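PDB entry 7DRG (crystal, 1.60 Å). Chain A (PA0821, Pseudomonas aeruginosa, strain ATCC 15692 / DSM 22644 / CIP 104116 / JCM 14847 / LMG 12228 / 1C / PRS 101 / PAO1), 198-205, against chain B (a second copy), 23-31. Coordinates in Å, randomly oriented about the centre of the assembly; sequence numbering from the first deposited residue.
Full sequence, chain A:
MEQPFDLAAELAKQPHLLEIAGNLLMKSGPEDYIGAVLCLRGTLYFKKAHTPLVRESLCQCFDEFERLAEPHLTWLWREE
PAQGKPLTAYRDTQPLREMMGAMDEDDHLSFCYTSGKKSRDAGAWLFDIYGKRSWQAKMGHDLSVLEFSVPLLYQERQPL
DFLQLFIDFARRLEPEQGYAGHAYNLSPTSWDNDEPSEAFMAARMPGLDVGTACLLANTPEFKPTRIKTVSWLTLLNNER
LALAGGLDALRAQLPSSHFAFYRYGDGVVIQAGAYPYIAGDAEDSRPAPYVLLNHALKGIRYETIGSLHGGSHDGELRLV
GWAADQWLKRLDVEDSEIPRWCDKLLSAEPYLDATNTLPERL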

# COMPACT_ATOMS: atom_id res chain seq x y z
N GLU A 198 0.85 2.90 -3.28
CA GLU A 198 -0.21 3.26 -4.22
C GLU A 198 -1.54 3.48 -3.52
O GLU A 198 -2.28 4.41 -3.87
CB GLU A 198 -0.37 2.17 -5.29
CG GLU A 198 0.92 1.68 -5.91
CD GLU A 198 1.37 0.36 -5.31
OE1 GLU A 198 0.61 -0.63 -5.41
OE2 GLU A 198 2.46 0.31 -4.72
N ALA A 199 -1.88 2.65 -2.54
CA ALA A 199 -3.18 2.79 -1.89
C ALA A 199 -3.27 4.09 -1.10
O ALA A 199 -4.35 4.67 -1.00
CB ALA A 199 -3.47 1.60 -0.99
N PHE A 200 -2.15 4.56 -0.55
CA PHE A 200 -2.17 5.84 0.15
C PHE A 200 -2.34 6.99 -0.84
O PHE A 200 -3.14 7.90 -0.61
CB PHE A 200 -0.90 6.04 0.96
CG PHE A 200 -0.84 7.35 1.68
CD1 PHE A 200 -1.53 7.53 2.87
CD2 PHE A 200 -0.11 8.41 1.16
CE1 PHE A 200 -1.49 8.74 3.53
CE2 PHE A 200 -0.07 9.62 1.82
CZ PHE A 200 -0.76 9.79 3.01
N MSE A 201 -1.61 6.94 -1.94
CA MSE A 201 -1.72 7.93 -3.01
C MSE A 201 -3.14 7.97 -3.53
O MSE A 201 -3.71 9.05 -3.72
CB MSE A 201 -0.74 7.60 -4.13
CG MSE A 201 0.65 7.38 -3.62
SE MSE A 201 1.33 9.05 -2.92
CE MSE A 201 2.43 9.47 -4.47
N ALA A 202 -3.72 6.79 -3.76
CA ALA A 202 -5.10 6.74 -4.26
C ALA A 202 -6.08 7.39 -3.29
O ALA A 202 -7.06 8.02 -3.71
CB ALA A 202 -5.50 5.29 -4.53
N ALA A 203 -5.84 7.26 -1.99
CA ALA A 203 -6.79 7.74 -1.00
C ALA A 203 -6.60 9.22 -0.69
O ALA A 203 -7.58 9.96 -0.55
CB ALA A 203 -6.66 6.90 0.27
N ARG A 204 -5.34 9.66 -0.59
CA ARG A 204 -5.00 10.97 -0.05
C ARG A 204 -4.40 11.92 -1.08
O ARG A 204 -4.48 13.13 -0.88
CB ARG A 204 -4.00 10.82 1.10
CG ARG A 204 -4.56 10.26 2.41
CD ARG A 204 -5.41 11.31 3.12
NE ARG A 204 -6.77 11.23 2.64
CZ ARG A 204 -7.64 12.24 2.61
NH1 ARG A 204 -7.30 13.44 3.05
NH2 ARG A 204 -8.85 12.02 2.12
N MSE A 205 -3.78 11.41 -2.14
CA MSE A 205 -3.21 12.27 -3.18
C MSE A 205 -3.61 11.78 -4.57
O MSE A 205 -2.74 11.46 -5.39
CB MSE A 205 -1.68 12.32 -3.06
CG MSE A 205 -1.16 12.72 -1.68
SE MSE A 205 0.79 12.51 -1.46
CE MSE A 205 1.37 14.14 -2.35
N ASN B 23 -9.89 6.42 9.75
CA ASN B 23 -10.44 6.73 8.43
C ASN B 23 -9.39 7.26 7.46
O ASN B 23 -9.73 7.95 6.49
CB ASN B 23 -11.60 7.74 8.55
CG ASN B 23 -12.64 7.57 7.47
OD1 ASN B 23 -13.13 6.47 7.25
ND2 ASN B 23 -12.97 8.66 6.79
N LEU B 24 -8.11 6.93 7.68
CA LEU B 24 -7.03 7.56 6.90
C LEU B 24 -7.08 7.17 5.43
O LEU B 24 -6.88 8.02 4.55
CB LEU B 24 -5.67 7.20 7.49
CG LEU B 24 -4.46 7.68 6.67
CD1 LEU B 24 -4.31 9.19 6.76
CD2 LEU B 24 -3.18 6.99 7.09
N LEU B 25 -7.33 5.89 5.14
CA LEU B 25 -7.25 5.39 3.77
C LEU B 25 -8.58 5.53 3.05
O LEU B 25 -8.98 4.68 2.25
CB LEU B 25 -6.76 3.95 3.76
CG LEU B 25 -5.25 3.67 3.74
CD1 LEU B 25 -4.64 4.07 2.40
CD2 LEU B 25 -4.52 4.36 4.89
N MSE B 26 -9.28 6.62 3.35
CA MSE B 26 -10.58 6.93 2.80
C MSE B 26 -10.52 8.20 1.98
O MSE B 26 -9.60 8.99 2.13
CB MSE B 26 -11.60 7.06 3.92
CG MSE B 26 -12.35 5.77 4.11
SE MSE B 26 -12.61 5.16 2.30
CE MSE B 26 -14.55 5.20 2.29
N LYS B 27 -11.51 8.41 1.09
CA LYS B 27 -11.56 9.66 0.34
C LYS B 27 -11.95 10.84 1.23
O LYS B 27 -11.55 11.98 0.96
CB LYS B 27 -12.53 9.55 -0.83
CG LYS B 27 -12.30 8.35 -1.73
CD LYS B 27 -11.00 8.44 -2.50
CE LYS B 27 -10.89 7.27 -3.46
NZ LYS B 27 -9.62 7.27 -4.23
N SER B 28 -12.74 10.60 2.28
CA SER B 28 -13.12 11.70 3.15
C SER B 28 -12.00 12.07 4.12
O SER B 28 -11.95 13.22 4.58
CB SER B 28 -14.40 11.38 3.93
OG SER B 28 -14.23 10.18 4.66
N GLY B 29 -11.11 11.13 4.45
CA GLY B 29 -9.88 11.46 5.11
C GLY B 29 -9.88 11.25 6.61
O GLY B 29 -10.90 10.89 7.22
N PRO B 30 -8.74 11.53 7.22
CA PRO B 30 -8.55 11.18 8.63
C PRO B 30 -9.53 11.89 9.55
O PRO B 30 -9.93 13.03 9.30
CB PRO B 30 -7.10 11.61 8.91
CG PRO B 30 -6.73 12.54 7.78
CD PRO B 30 -7.51 12.04 6.60
N GLU B 31 -9.91 11.19 10.61
CA GLU B 31 -10.79 11.72 11.64
C GLU B 31 -10.06 11.70 12.98
O GLU B 31 -8.97 11.13 13.11
CB GLU B 31 -12.10 10.94 11.71
CG GLU B 31 -13.01 11.23 10.53
CD GLU B 31 -14.14 10.23 10.38
OE1 GLU B 31 -14.43 9.52 11.36
OE2 GLU B 31 -14.73 10.17 9.29
O HOH W 1 -10.26 14.93 2.42

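The chain A stretch is helical from A:Glu198 to A:Arg204, and A:Met205 is the first residue to leave helical phi/psi. The chain B stretch has no regular helix or strand. The two backbones come nearest at A:Ala203 and B:Lys27, whose CA atoms lie 5.3 Å apart. Together the stretches bury 423 Å².

Chain B opens with a type I turn from B:Asn23 to B:Met26, whose closing bond, B:Met26 N to B:Asn23 O, is weak at 3.4 Å. B:Asn23 makes no contact with the chain A stretch. Its ND2 instead donates to B:Gly29 O at 3.1 Å, with an N-H...acceptor angle of 155°, tying the start of the segment to its later part.

Within the turn, B:Leu24 and B:Leu25 supply the apolar contact. B:Leu24 CD1 sits near the plane of the A:Phe200 ring, at its edge, 4.3 Å from CE1. The helix stretch covers more of B:Leu25 (65 Å²) than of B:Leu24 (41 Å²): B:Leu25 CD1 lies 4.1 Å from A:Ala203 CB, 4.4 Å from A:Ala199 CB and 4.5 Å from A:Phe200 CB. One methyl group thus touches three residues of the helix, including A:Ala199 and A:Ala203, one turn apart.

B:Met26, a selenomethionine, points its CA-to-CB bond away and contributes through its backbone. Its carbonyl accepts a hydrogen bond from A:Arg204, NH2 to B:Met26 O, at 3.1 Å and 151°, with the oxygen near the guanidinium plane. The neighbouring 3.5 Å approach of A:Ala203 O to B:Met26 O joins two acceptors and is no bond.

B:Lys27 also starts away from the helix, but its chain (m, m, t, t) brings the ammonium back to donate from NZ to A:Ala202 O at 2.7 Å. This carbonyl lies near the helix end, where no amide within the stretch bonds to it. B:Lys27 O also lies near the guanidinium plane, 2.9 Å from A:Arg204 NH2.

B:Ser28 adds little direct contact, but water 1 links its carbonyl to the arginine, at 3.2 Å from both B:Ser28 O and A:Arg204 NH2. B:Gly29 and B:Pro30 then cover one guanidinium face, with B:Gly29 CA 3.2 Å from A:Arg204 NH2 and B:Pro30 CD 3.8 Å from NH1 of the same arginine. An ideal CB on B:Gly29 would fall 2.9 Å from A:Arg204 NH1, a clash, and phi/psi of 99/179 independently calls for glycine. The arginine's NE is buried here without a partner. B:Glu31 lies beyond reach.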